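Local coordinates for EccE5 (Mycobacterium xenopi RIVM700367, PDB 7B9F), which is a component of the mycobacterial ESX-5 type VII secretion system, where it probably forms part of the membrane translocon complex that exports proteins, at residues 103-107 and 243-247; 116-120 and 239-244; 152-156 and 212-216; 159-165 and 197-203; 307-313 and 327-332. All blocks are in the same frame, centred on the assembly; numbering follows the deposited sequence.

Contact 1: residues 103-107 and 243-247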
# COMPACT_ATOMS: atom_id res chain seq x y z
N ASP A 103 8.40 39.69 11.54
CA ASP A 103 8.00 40.97 10.99
C ASP A 103 6.74 40.84 10.13
O ASP A 103 6.43 39.77 9.61
CB ASP A 103 9.12 41.58 10.16
CG ASP A 103 10.29 42.02 11.00
OD1 ASP A 103 10.06 42.38 12.18
OD2 ASP A 103 11.43 42.01 10.51
N VAL A 104 6.02 41.95 10.01
CA VAL A 104 4.83 42.01 9.18
C VAL A 104 5.24 42.09 7.71
O VAL A 104 6.23 42.75 7.35
CB VAL A 104 3.94 43.19 9.60
CG1 VAL A 104 4.66 44.52 9.44
CG2 VAL A 104 2.64 43.19 8.83
N VAL A 105 4.52 41.37 6.86
CA VAL A 105 4.79 41.31 5.43
C VAL A 105 3.58 41.86 4.69
O VAL A 105 2.45 41.45 4.96
CB VAL A 105 5.10 39.88 4.97
CG1 VAL A 105 5.49 39.86 3.52
CG2 VAL A 105 6.19 39.28 5.83
N GLY A 106 3.82 42.79 3.77
CA GLY A 106 2.75 43.31 2.95
C GLY A 106 2.51 42.43 1.74
O GLY A 106 3.46 42.01 1.07
N ILE A 107 1.25 42.14 1.46
CA ILE A 107 0.85 41.32 0.33
C ILE A 107 -0.07 42.15 -0.54
O ILE A 107 -0.94 42.86 -0.03
CB ILE A 107 0.13 40.04 0.77
CG1 ILE A 107 0.76 39.43 2.03
CG2 ILE A 107 0.12 39.02 -0.35
CD1 ILE A 107 2.10 38.83 1.83
N PRO A 243 10.91 42.89 4.86
CA PRO A 243 9.73 42.89 3.99
C PRO A 243 8.98 44.21 4.05
O PRO A 243 8.99 44.92 5.06
CB PRO A 243 8.89 41.74 4.55
CG PRO A 243 9.25 41.69 5.97
CD PRO A 243 10.71 42.04 6.04
N LEU A 244 8.33 44.54 2.94
CA LEU A 244 7.66 45.82 2.80
C LEU A 244 6.34 45.83 3.54
O LEU A 244 5.55 44.89 3.46
CB LEU A 244 7.43 46.11 1.32
CG LEU A 244 8.41 46.83 0.38
CD1 LEU A 244 8.46 48.32 0.56
CD2 LEU A 244 9.79 46.30 0.56
N THR A 245 6.10 46.91 4.28
CA THR A 245 4.77 47.22 4.79
C THR A 245 3.86 47.60 3.62
O THR A 245 4.33 48.05 2.58
CB THR A 245 4.87 48.36 5.81
OG1 THR A 245 5.93 48.06 6.73
CG2 THR A 245 3.60 48.54 6.60
N SER A 246 2.55 47.38 3.78
CA SER A 246 1.62 47.54 2.66
C SER A 246 1.55 48.98 2.15
O SER A 246 1.38 49.19 0.95
CB SER A 246 0.22 47.06 3.06
OG SER A 246 -0.59 46.87 1.92
N SER A 247 1.65 49.97 3.04
CA SER A 247 1.66 51.36 2.59
C SER A 247 2.93 51.68 1.80
O SER A 247 2.88 52.33 0.75
CB SER A 247 1.53 52.29 3.78
OG SER A 247 2.48 51.98 4.78
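The side chains of Val105 and Pro243 cross at about a right angle. The CB of Val105 points away from 243-247, yet both its methyls reach the proline: with CG1 anti to the backbone N (chi1 -175°) and CG2 beside that N, CG2 lies 3.9 Å from Pro243 CB and Val105 CG1 4.0 Å from Pro243 CB. The pyrrolidine CG turns to the neighbouring backbone, 3.5 Å from Val104 O, and Asp103 CB adds a looser touch to the same ring. Thr227 of helix 219-234 packs on both Val105 and Pro243. This is where strand 241-243 ends and the chain turns, through Thr245 at the N-cap position, into helix 246-257, beside strand 105-109. One backbone bond ties the turn down: Gly106 N gives to Leu244 O at 2.7 Å, bent at the hydrogen (135°). Having no side chain, Gly106 lets the turn come close, its CA 4.4 Å from Ser246 CA. Thr245 OG1 makes no capping bond; Glu248 reaches back from the first turn of the helix instead, its OE2 accepting from Thr245 N. The next amide, Ser246 N, donates a hydrogen bond to His96 NE2 on the adjoining strand 96-97.

Contact 2: residues 116-120 and 239-244; sequences AVVTV and WTARPL
Thr119 OG1 comes obliquely at the indole of Trp239, and Val118 CG1 comes just as obliquely at the guanidinium of Arg242, 3.9 Å from its NH2. The tryptophan ring leads away from the strand; its CB does the touching, 3.2 Å from Val120 O and beside Thr119 OG1, which also bonds weakly to Thr240 O. Arg242 lies alongside Val118, its CG 3.7 Å from Val118 CG1, and the bend at chi3 (-81°) turns the end of the chain so that NH1 forms a salt bridge with Glu248. On the same flank Leu244 closes over the strand, with its CG 3.7 Å from Ala116 CB and its CD2 3.7 Å from Val118 CB. Beneath the side chains, Val118 N bonds to Arg242 O at 3.3 Å, while the return bond from Arg242 N is weak. Leu244 N reaches Ala116 O, and Val120 N meets Thr240 O at 3.2 Å. Val117 and Ala241 share the other side with Pro243, where Thr227 and Leu234 of helix 219-234 cover them. This is a short pairing in an antiparallel sheet: strand 241-243 follows helix 219-234, joins strand 113-119 and leads into helix 246-257.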
# COMPACT_ATOMS: atom_id res chain seq x y z
N ALA A 116 7.26 42.61 -2.02
CA ALA A 116 8.55 43.25 -2.23
C ALA A 116 9.40 43.17 -0.97
O ALA A 116 8.88 43.21 0.15
CB ALA A 116 8.38 44.70 -2.65
N VAL A 117 10.71 43.05 -1.18
CA VAL A 117 11.70 43.08 -0.11
C VAL A 117 12.69 44.18 -0.44
O VAL A 117 13.33 44.15 -1.50
CB VAL A 117 12.44 41.74 0.02
CG1 VAL A 117 13.52 41.84 1.07
CG2 VAL A 117 11.48 40.63 0.32
N VAL A 118 12.84 45.13 0.46
CA VAL A 118 13.78 46.22 0.25
C VAL A 118 15.14 45.79 0.79
O VAL A 118 15.24 45.00 1.72
CB VAL A 118 13.26 47.50 0.93
CG1 VAL A 118 13.12 47.31 2.43
CG2 VAL A 118 14.13 48.72 0.61
N THR A 119 16.21 46.28 0.16
CA THR A 119 17.54 46.02 0.66
C THR A 119 18.42 47.23 0.40
O THR A 119 18.17 48.01 -0.52
CB THR A 119 18.14 44.76 0.02
OG1 THR A 119 19.36 44.41 0.69
CG2 THR A 119 18.40 44.95 -1.45
N VAL A 120 19.43 47.41 1.25
CA VAL A 120 20.32 48.55 1.14
C VAL A 120 21.60 48.16 0.41
O VAL A 120 22.54 47.66 1.02
CB VAL A 120 20.62 49.14 2.53
CG1 VAL A 120 21.50 50.38 2.41
CG2 VAL A 120 19.33 49.48 3.24
N TRP A 239 24.38 44.72 3.93
CA TRP A 239 23.05 45.06 3.47
C TRP A 239 22.00 44.51 4.42
O TRP A 239 22.04 43.33 4.79
CB TRP A 239 22.87 44.59 2.03
CG TRP A 239 23.32 43.21 1.76
CD1 TRP A 239 22.82 42.06 2.27
CD2 TRP A 239 24.45 42.84 0.98
NE1 TRP A 239 23.53 40.98 1.81
CE2 TRP A 239 24.55 41.44 1.02
CE3 TRP A 239 25.39 43.55 0.23
CZ2 TRP A 239 25.53 40.73 0.34
CZ3 TRP A 239 26.37 42.86 -0.45
CH2 TRP A 239 26.43 41.46 -0.39
N THR A 240 21.12 45.38 4.88
CA THR A 240 19.97 44.98 5.68
C THR A 240 18.77 44.81 4.76
O THR A 240 18.63 45.50 3.75
CB THR A 240 19.66 46.03 6.74
OG1 THR A 240 19.18 47.22 6.10
CG2 THR A 240 20.92 46.38 7.50
N ALA A 241 17.90 43.88 5.12
CA ALA A 241 16.73 43.59 4.31
C ALA A 241 15.53 43.37 5.22
O ALA A 241 15.66 42.82 6.31
CB ALA A 241 16.95 42.36 3.42
N ARG A 242 14.36 43.80 4.75
CA ARG A 242 13.14 43.66 5.51
C ARG A 242 11.97 43.63 4.55
O ARG A 242 12.02 44.28 3.49
CB ARG A 242 12.99 44.80 6.52
CG ARG A 242 13.08 46.17 5.91
CD ARG A 242 12.80 47.24 6.93
NE ARG A 242 11.37 47.42 7.13
CZ ARG A 242 10.61 48.22 6.40
NH1 ARG A 242 9.31 48.32 6.66
NH2 ARG A 242 11.13 48.91 5.40
N PRO A 243 10.91 42.89 4.86
CA PRO A 243 9.73 42.89 3.99
C PRO A 243 8.98 44.21 4.05
O PRO A 243 8.99 44.92 5.06
CB PRO A 243 8.89 41.74 4.55
CG PRO A 243 9.25 41.69 5.97
CD PRO A 243 10.71 42.04 6.04
N LEU A 244 8.33 44.54 2.94
CA LEU A 244 7.66 45.82 2.80
C LEU A 244 6.34 45.83 3.54
O LEU A 244 5.55 44.89 3.46
CB LEU A 244 7.43 46.11 1.32
CG LEU A 244 8.41 46.83 0.38
CD1 LEU A 244 8.46 48.32 0.56
CD2 LEU A 244 9.79 46.30 0.56

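Contact 3: residues 152-156 and 212-216; sequences QFDVR and AVAAR
Asp154 and Ala212 bring the two backbones to 5.8 Å between their CA atoms, where an irregular loop passes helix 210-214. The loop leads into strand 159-166 and the helix follows strand 196-204, so two connections meet here just beyond paired strands of the antiparallel sheet, joined by an end-on arginine-aspartate salt bridge. Arg216 and Asp154 approach from opposite directions. The arginine chain is extended from CG to NE, which carries its guanidinium back along the helix to the aspartate, while Asp154 holds CG between its own N and carbonyl carbon (chi1 62°), pointing the carboxylate at the helix. Carboxylate and guanidinium are not coplanar, their planes lying 67° apart, so the grip is not the flat two-to-two pairing: both nitrogens settle on one oxygen. Arg216 NH1 is 2.8 Å and Arg216 NH2 2.9 Å from Asp154 OD2, which sits in the guanidinium plane; a second bond from NH2, to OD1, is weak. Val155 CG1 lies over one face of the guanidinium and also packs 4.0 Å from Ala212 CB, whose methyl in turn rests 3.7 Å from Asp154 CG. Thr222 of helix 219-234 touches both Val155 and Arg216. The arginine has a second charged partner, since its NE pairs with an acidic side chain of another protein's chain, so the contact borders other proteins of the assembly. At Asp154, OD2 receives NH2 of Arg216 on its syn lone pair, and NH1 on the syn side but 34° out of the carboxylate plane.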
# COMPACT_ATOMS: atom_id res chain seq x y z
N GLN A 152 12.41 27.09 -2.88
CA GLN A 152 12.55 26.73 -1.48
C GLN A 152 12.12 25.27 -1.32
O GLN A 152 12.03 24.52 -2.29
CB GLN A 152 11.78 27.70 -0.61
CG GLN A 152 12.14 29.13 -0.92
CD GLN A 152 11.67 30.09 0.14
OE1 GLN A 152 11.14 29.68 1.16
NE2 GLN A 152 11.86 31.37 -0.11
N PHE A 153 11.87 24.86 -0.07
CA PHE A 153 11.71 23.43 0.22
C PHE A 153 10.50 22.84 -0.48
O PHE A 153 10.58 21.74 -1.05
CB PHE A 153 11.60 23.23 1.72
CG PHE A 153 12.74 23.80 2.48
CD1 PHE A 153 14.00 23.26 2.38
CD2 PHE A 153 12.56 24.90 3.29
CE1 PHE A 153 15.05 23.79 3.08
CE2 PHE A 153 13.60 25.44 3.99
CZ PHE A 153 14.85 24.89 3.88
N ASP A 154 9.38 23.55 -0.47
CA ASP A 154 8.20 23.03 -1.14
C ASP A 154 7.45 24.09 -1.94
O ASP A 154 6.59 23.75 -2.76
CB ASP A 154 7.30 22.35 -0.10
CG ASP A 154 6.79 23.30 0.97
OD1 ASP A 154 7.16 24.49 0.97
OD2 ASP A 154 6.03 22.84 1.85
N VAL A 155 7.75 25.36 -1.71
CA VAL A 155 7.11 26.42 -2.47
C VAL A 155 7.91 26.71 -3.73
O VAL A 155 9.13 26.53 -3.77
CB VAL A 155 6.93 27.68 -1.61
CG1 VAL A 155 6.06 27.36 -0.42
CG2 VAL A 155 8.25 28.21 -1.15
N ARG A 156 7.22 27.14 -4.77
CA ARG A 156 7.80 27.34 -6.09
C ARG A 156 7.41 28.74 -6.55
O ARG A 156 6.30 28.95 -7.05
CB ARG A 156 7.32 26.29 -7.08
CG ARG A 156 7.70 24.87 -6.75
CD ARG A 156 9.18 24.63 -6.96
NE ARG A 156 9.58 23.30 -6.51
CZ ARG A 156 10.38 23.08 -5.47
NH1 ARG A 156 10.87 24.09 -4.77
NH2 ARG A 156 10.70 21.84 -5.13
N ALA A 212 1.80 22.68 -1.13
CA ALA A 212 2.50 23.43 -0.09
C ALA A 212 1.55 24.31 0.70
O ALA A 212 1.75 24.52 1.90
CB ALA A 212 3.61 24.27 -0.71
N VAL A 213 0.53 24.87 0.03
CA VAL A 213 -0.42 25.73 0.73
C VAL A 213 -1.32 24.90 1.63
O VAL A 213 -1.61 25.30 2.77
CB VAL A 213 -1.22 26.56 -0.29
CG1 VAL A 213 -2.31 27.32 0.40
CG2 VAL A 213 -0.30 27.53 -0.99
N ALA A 214 -1.76 23.73 1.16
CA ALA A 214 -2.72 22.91 1.89
C ALA A 214 -2.19 22.44 3.24
O ALA A 214 -2.98 22.13 4.13
CB ALA A 214 -3.13 21.71 1.06
N ALA A 215 -0.88 22.40 3.41
CA ALA A 215 -0.31 22.04 4.70
C ALA A 215 -0.18 23.22 5.64
O ALA A 215 0.09 23.03 6.82
CB ALA A 215 1.07 21.40 4.51
N ARG A 216 -0.36 24.44 5.14
CA ARG A 216 -0.13 25.64 5.92
C ARG A 216 -1.45 26.26 6.35
O ARG A 216 -2.52 25.90 5.87
CB ARG A 216 0.71 26.63 5.12
CG ARG A 216 2.12 26.13 4.99
CD ARG A 216 2.97 26.92 4.04
NE ARG A 216 4.36 26.48 4.13
CZ ARG A 216 4.87 25.45 3.46
NH1 ARG A 216 4.09 24.74 2.65
NH2 ARG A 216 6.14 25.13 3.60

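Contact 4: residues 159-165 and 197-203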
# COMPACT_ATOMS: atom_id res chain seq x y z
N ALA A 159 8.63 34.08 -10.15
CA ALA A 159 9.64 34.98 -10.67
C ALA A 159 10.27 35.75 -9.53
O ALA A 159 9.63 36.00 -8.50
CB ALA A 159 9.06 35.95 -11.70
N ILE A 160 11.52 36.13 -9.72
CA ILE A 160 12.24 37.01 -8.81
C ILE A 160 12.71 38.19 -9.64
O ILE A 160 13.46 37.99 -10.61
CB ILE A 160 13.44 36.31 -8.16
CG1 ILE A 160 13.01 35.07 -7.41
CG2 ILE A 160 14.13 37.27 -7.21
CD1 ILE A 160 12.08 35.33 -6.34
N ASP A 161 12.28 39.39 -9.30
CA ASP A 161 12.72 40.56 -10.04
C ASP A 161 13.59 41.43 -9.15
O ASP A 161 13.13 41.93 -8.12
CB ASP A 161 11.54 41.37 -10.57
CG ASP A 161 10.76 40.62 -11.63
OD1 ASP A 161 11.31 39.67 -12.21
OD2 ASP A 161 9.60 41.00 -11.89
N ILE A 162 14.85 41.60 -9.54
CA ILE A 162 15.68 42.62 -8.92
C ILE A 162 15.29 43.96 -9.52
O ILE A 162 15.34 44.13 -10.74
CB ILE A 162 17.18 42.34 -9.14
CG1 ILE A 162 17.64 41.06 -8.46
CG2 ILE A 162 18.00 43.50 -8.64
CD1 ILE A 162 17.55 39.81 -9.31
N VAL A 163 14.88 44.90 -8.69
CA VAL A 163 14.49 46.23 -9.16
C VAL A 163 15.36 47.26 -8.47
O VAL A 163 15.45 47.28 -7.24
CB VAL A 163 13.00 46.52 -8.89
CG1 VAL A 163 12.65 47.89 -9.41
CG2 VAL A 163 12.14 45.48 -9.56
N SER A 164 16.00 48.11 -9.26
CA SER A 164 16.80 49.20 -8.74
C SER A 164 16.51 50.45 -9.55
O SER A 164 16.39 50.38 -10.78
CB SER A 164 18.29 48.87 -8.79
OG SER A 164 18.62 48.26 -10.02
N VAL A 165 16.40 51.59 -8.88
CA VAL A 165 15.99 52.83 -9.52
C VAL A 165 16.99 53.91 -9.16
O VAL A 165 17.67 53.84 -8.13
CB VAL A 165 14.54 53.21 -9.10
CG1 VAL A 165 14.47 53.53 -7.62
CG2 VAL A 165 13.96 54.32 -9.97
N HIS A 197 17.46 53.29 -4.72
CA HIS A 197 16.71 52.30 -3.97
C HIS A 197 16.74 50.97 -4.70
O HIS A 197 16.79 50.92 -5.93
CB HIS A 197 15.26 52.74 -3.78
CG HIS A 197 15.12 54.06 -3.09
ND1 HIS A 197 14.13 54.96 -3.41
CD2 HIS A 197 15.82 54.61 -2.08
CE1 HIS A 197 14.23 56.02 -2.64
NE2 HIS A 197 15.25 55.84 -1.82
N THR A 198 16.71 49.89 -3.93
CA THR A 198 16.78 48.56 -4.49
C THR A 198 15.74 47.68 -3.82
O THR A 198 15.64 47.66 -2.59
CB THR A 198 18.18 47.96 -4.30
OG1 THR A 198 19.12 48.72 -5.07
CG2 THR A 198 18.22 46.52 -4.77
N TRP A 199 14.96 46.96 -4.63
CA TRP A 199 13.98 46.04 -4.10
C TRP A 199 14.03 44.71 -4.83
O TRP A 199 14.32 44.64 -6.02
CB TRP A 199 12.55 46.58 -4.19
CG TRP A 199 12.36 47.94 -3.63
CD1 TRP A 199 12.15 48.25 -2.32
CD2 TRP A 199 12.29 49.16 -4.35
NE1 TRP A 199 11.99 49.61 -2.19
CE2 TRP A 199 12.07 50.19 -3.42
CE3 TRP A 199 12.41 49.49 -5.70
CZ2 TRP A 199 11.96 51.52 -3.79
CZ3 TRP A 199 12.30 50.81 -6.07
CH2 TRP A 199 12.08 51.81 -5.12
N LEU A 200 13.73 43.65 -4.08
CA LEU A 200 13.43 42.33 -4.62
C LEU A 200 11.93 42.12 -4.51
O LEU A 200 11.39 42.18 -3.41
CB LEU A 200 14.16 41.25 -3.84
CG LEU A 200 15.61 40.86 -4.11
CD1 LEU A 200 15.72 40.29 -5.50
CD2 LEU A 200 16.58 42.02 -3.91
N VAL A 201 11.26 41.85 -5.63
CA VAL A 201 9.82 41.63 -5.61
C VAL A 201 9.55 40.18 -5.96
O VAL A 201 10.24 39.58 -6.79
CB VAL A 201 9.07 42.61 -6.54
CG1 VAL A 201 9.45 44.03 -6.20
CG2 VAL A 201 9.29 42.32 -7.99
N LEU A 202 8.57 39.59 -5.28
CA LEU A 202 8.34 38.16 -5.27
C LEU A 202 7.01 37.88 -5.96
O LEU A 202 6.02 38.54 -5.67
CB LEU A 202 8.29 37.65 -3.84
CG LEU A 202 9.56 37.74 -2.98
CD1 LEU A 202 9.28 37.32 -1.57
CD2 LEU A 202 10.70 36.98 -3.54
N ARG A 203 6.98 36.90 -6.85
CA ARG A 203 5.72 36.47 -7.45
C ARG A 203 5.45 35.00 -7.16
O ARG A 203 6.35 34.16 -7.28
CB ARG A 203 5.71 36.71 -8.96
CG ARG A 203 5.60 38.17 -9.33
CD ARG A 203 5.40 38.35 -10.83
NE ARG A 203 5.18 39.75 -11.18
CZ ARG A 203 6.13 40.67 -11.26
NH1 ARG A 203 7.40 40.35 -11.02
NH2 ARG A 203 5.82 41.91 -11.58
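Asp161 and Arg203 form a salt bridge diagonally across the two strands: the extended arginine brings NH1 to OD2 at the edge of its guanidinium, with the two charged planes 54° apart. Beside it, Asp161 CB packs 3.6 Å from Val201 CG2. Farther along the same face stands Trp199. Val163 CG1 touches its edge near CE3 at 4.0 Å, and Val165 CG1, set between its own N and carbonyl carbon (chi1 65°), lies obliquely 3.8 Å from Trp199 CZ3. On the reverse face Leu200 CD1 touches both Ile162 CG1, at 3.6 Å, and Ile160 CG2, at 3.8 Å, while Ile160 CD1 meets Leu202 CD2 at 3.5 Å. Antiparallel backbone bonds hold these groups in register; those of the Asp161-Val201 pair are nearly straight at the hydrogen, and Val163 and Trp199 exchange another two. In the second shell, Arg315 NE binds Asp161 OD1, so two arginines share one carboxylate. Trp199 is covered by Met252, Thr255 and Val256 of helix 246-257, and the Ile160-Leu202 side by Leu150 and Leu157. Strand 159-166 is flanked by 310-319, and strand 196-204 by 113-119, which puts this pair in the middle of the sheet.

Contact 5: residues 307-313 and 327-332; sequences TEATAVT and AWVRYH
Thr313 and Trp328 meet through complementary torsions: the threonine keeps OG1 anti to its N (chi1 -180°), which leaves CG2 facing the neighbouring strand, and the indole swings across with chi1 63°. The methyl sits over the face of the ring, a CH-pi contact with Thr313 CG2 3.5 Å from the centroid of the five-membered ring of Trp328 and 18° off its normal. On the same face of the sheet Arg330 runs out extended, and Ala311 CB lies 3.9 Å above its guanidinium plane, over the centre; Arg330 NH2 ends on Val256 O. On the opposite face, Val312 CG2 and Val329 CG2 touch at 3.7 Å. Tyr331 stands beside Thr310, and its OH bonds to Leu302 O of helix 298-302, which also covers both valines. At the end of the hairpin the imidazole of His332 has Glu308 N 3.5 Å above its plane, toward the rim. Strands 310-319 and 322-331 form a regular antiparallel hairpin here, with Ala311 and Arg330 exchanging backbone bonds and Thr313 and Trp328 doing the same. The chemistry divides by face: methyls sit over the faces of an indole and a guanidinium on one, while valines pack against a helix on the other, and the polar ends of Thr313, Arg330 and Tyr331 all bond to main-chain carbonyls beyond the hairpin.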
# COMPACT_ATOMS: atom_id res chain seq x y z
N THR A 307 21.00 60.94 -16.84
CA THR A 307 19.55 60.84 -16.75
C THR A 307 19.05 61.72 -15.62
O THR A 307 19.82 62.21 -14.79
CB THR A 307 19.09 59.41 -16.51
OG1 THR A 307 17.67 59.35 -16.65
CG2 THR A 307 19.47 58.96 -15.11
N GLU A 308 17.73 61.94 -15.63
CA GLU A 308 17.01 62.45 -14.48
C GLU A 308 16.37 61.34 -13.67
O GLU A 308 16.02 61.55 -12.50
CB GLU A 308 15.94 63.44 -14.93
CG GLU A 308 16.49 64.71 -15.57
CD GLU A 308 17.24 65.58 -14.59
OE1 GLU A 308 16.87 65.58 -13.40
OE2 GLU A 308 18.20 66.26 -15.02
N ALA A 309 16.19 60.16 -14.28
CA ALA A 309 15.72 58.96 -13.61
C ALA A 309 16.09 57.76 -14.47
O ALA A 309 16.23 57.88 -15.69
CB ALA A 309 14.20 59.00 -13.37
N THR A 310 16.27 56.61 -13.83
CA THR A 310 16.62 55.39 -14.53
C THR A 310 16.24 54.19 -13.67
O THR A 310 16.41 54.22 -12.45
CB THR A 310 18.11 55.36 -14.90
OG1 THR A 310 18.42 54.11 -15.53
CG2 THR A 310 18.99 55.57 -13.70
N ALA A 311 15.71 53.15 -14.31
CA ALA A 311 15.24 51.96 -13.61
C ALA A 311 15.84 50.73 -14.26
O ALA A 311 15.54 50.44 -15.43
CB ALA A 311 13.71 51.88 -13.62
N VAL A 312 16.65 50.01 -13.52
CA VAL A 312 17.29 48.79 -13.99
C VAL A 312 16.60 47.61 -13.34
O VAL A 312 16.44 47.57 -12.11
CB VAL A 312 18.79 48.80 -13.66
CG1 VAL A 312 19.47 47.66 -14.36
CG2 VAL A 312 19.40 50.13 -14.02
N THR A 313 16.21 46.62 -14.14
CA THR A 313 15.56 45.46 -13.57
C THR A 313 16.01 44.18 -14.25
O THR A 313 16.24 44.14 -15.46
CB THR A 313 14.04 45.59 -13.63
OG1 THR A 313 13.43 44.43 -13.06
CG2 THR A 313 13.56 45.79 -15.04
N ALA A 327 16.86 40.64 -18.57
CA ALA A 327 16.92 41.96 -17.96
C ALA A 327 16.55 43.03 -18.98
O ALA A 327 16.60 42.81 -20.19
CB ALA A 327 18.31 42.25 -17.39
N TRP A 328 16.18 44.20 -18.47
CA TRP A 328 15.92 45.37 -19.29
C TRP A 328 16.04 46.62 -18.42
O TRP A 328 16.07 46.54 -17.19
CB TRP A 328 14.54 45.31 -19.96
CG TRP A 328 13.38 45.29 -19.03
CD1 TRP A 328 12.63 46.36 -18.65
CD2 TRP A 328 12.79 44.15 -18.41
NE1 TRP A 328 11.63 45.96 -17.80
CE2 TRP A 328 11.70 44.60 -17.64
CE3 TRP A 328 13.09 42.78 -18.41
CZ2 TRP A 328 10.92 43.74 -16.89
CZ3 TRP A 328 12.31 41.93 -17.67
CH2 TRP A 328 11.24 42.41 -16.91
N VAL A 329 16.10 47.77 -19.08
CA VAL A 329 16.32 49.04 -18.41
C VAL A 329 15.58 50.13 -19.18
O VAL A 329 15.41 50.05 -20.40
CB VAL A 329 17.83 49.35 -18.29
CG1 VAL A 329 18.47 49.44 -19.65
CG2 VAL A 329 18.09 50.62 -17.49
N ARG A 330 15.09 51.13 -18.45
CA ARG A 330 14.52 52.33 -19.05
C ARG A 330 15.06 53.56 -18.33
O ARG A 330 15.44 53.49 -17.17
CB ARG A 330 12.99 52.30 -19.00
CG ARG A 330 12.44 52.21 -17.60
CD ARG A 330 10.94 52.40 -17.57
NE ARG A 330 10.42 52.20 -16.22
CZ ARG A 330 10.36 53.16 -15.30
NH1 ARG A 330 10.79 54.38 -15.59
NH2 ARG A 330 9.88 52.90 -14.10
N TYR A 331 15.08 54.68 -19.05
CA TYR A 331 15.66 55.92 -18.55
C TYR A 331 14.61 57.02 -18.55
O TYR A 331 13.63 56.98 -19.31
CB TYR A 331 16.85 56.36 -19.41
CG TYR A 331 17.96 55.35 -19.49
CD1 TYR A 331 18.92 55.27 -18.50
CD2 TYR A 331 18.05 54.48 -20.56
CE1 TYR A 331 19.94 54.35 -18.57
CE2 TYR A 331 19.07 53.55 -20.64
CZ TYR A 331 20.01 53.50 -19.64
OH TYR A 331 21.03 52.58 -19.72
N HIS A 332 14.83 58.02 -17.69
CA HIS A 332 13.91 59.15 -17.47
C HIS A 332 12.49 58.70 -17.15
O HIS A 332 12.28 57.71 -16.46
CB HIS A 332 13.90 60.08 -18.68
CG HIS A 332 15.13 60.93 -18.81
ND1 HIS A 332 15.13 62.27 -18.52
CD2 HIS A 332 16.38 60.63 -19.22
CE1 HIS A 332 16.33 62.77 -18.74
NE2 HIS A 332 17.11 61.79 -19.16

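In the fold
Contacts 1, 2, 4 and 5 all lie on one antiparallel sheet; contact 3 sits off it, at the interface with other proteins of the assembly. Contacts 1 and 2 share Pro243 and Leu244, their centres about 10 Å apart. Contact 4, near the centre of the chain, is about 10 Å between centres from contact 2 and about 13 Å from contact 5; backbone bonds join it to both, through strands 113-119 and 310-319. Along the chain, contact 4 is nested inside contact 3, and both lie inside the loops closed by contacts 1 and 2; contact 5 follows in series. Contacts 3 and 5 lie on opposite sides of the chain's centre, about 35 Å between centres, so the side that meets other proteins is far from the hairpin of 310-319 and 322-331.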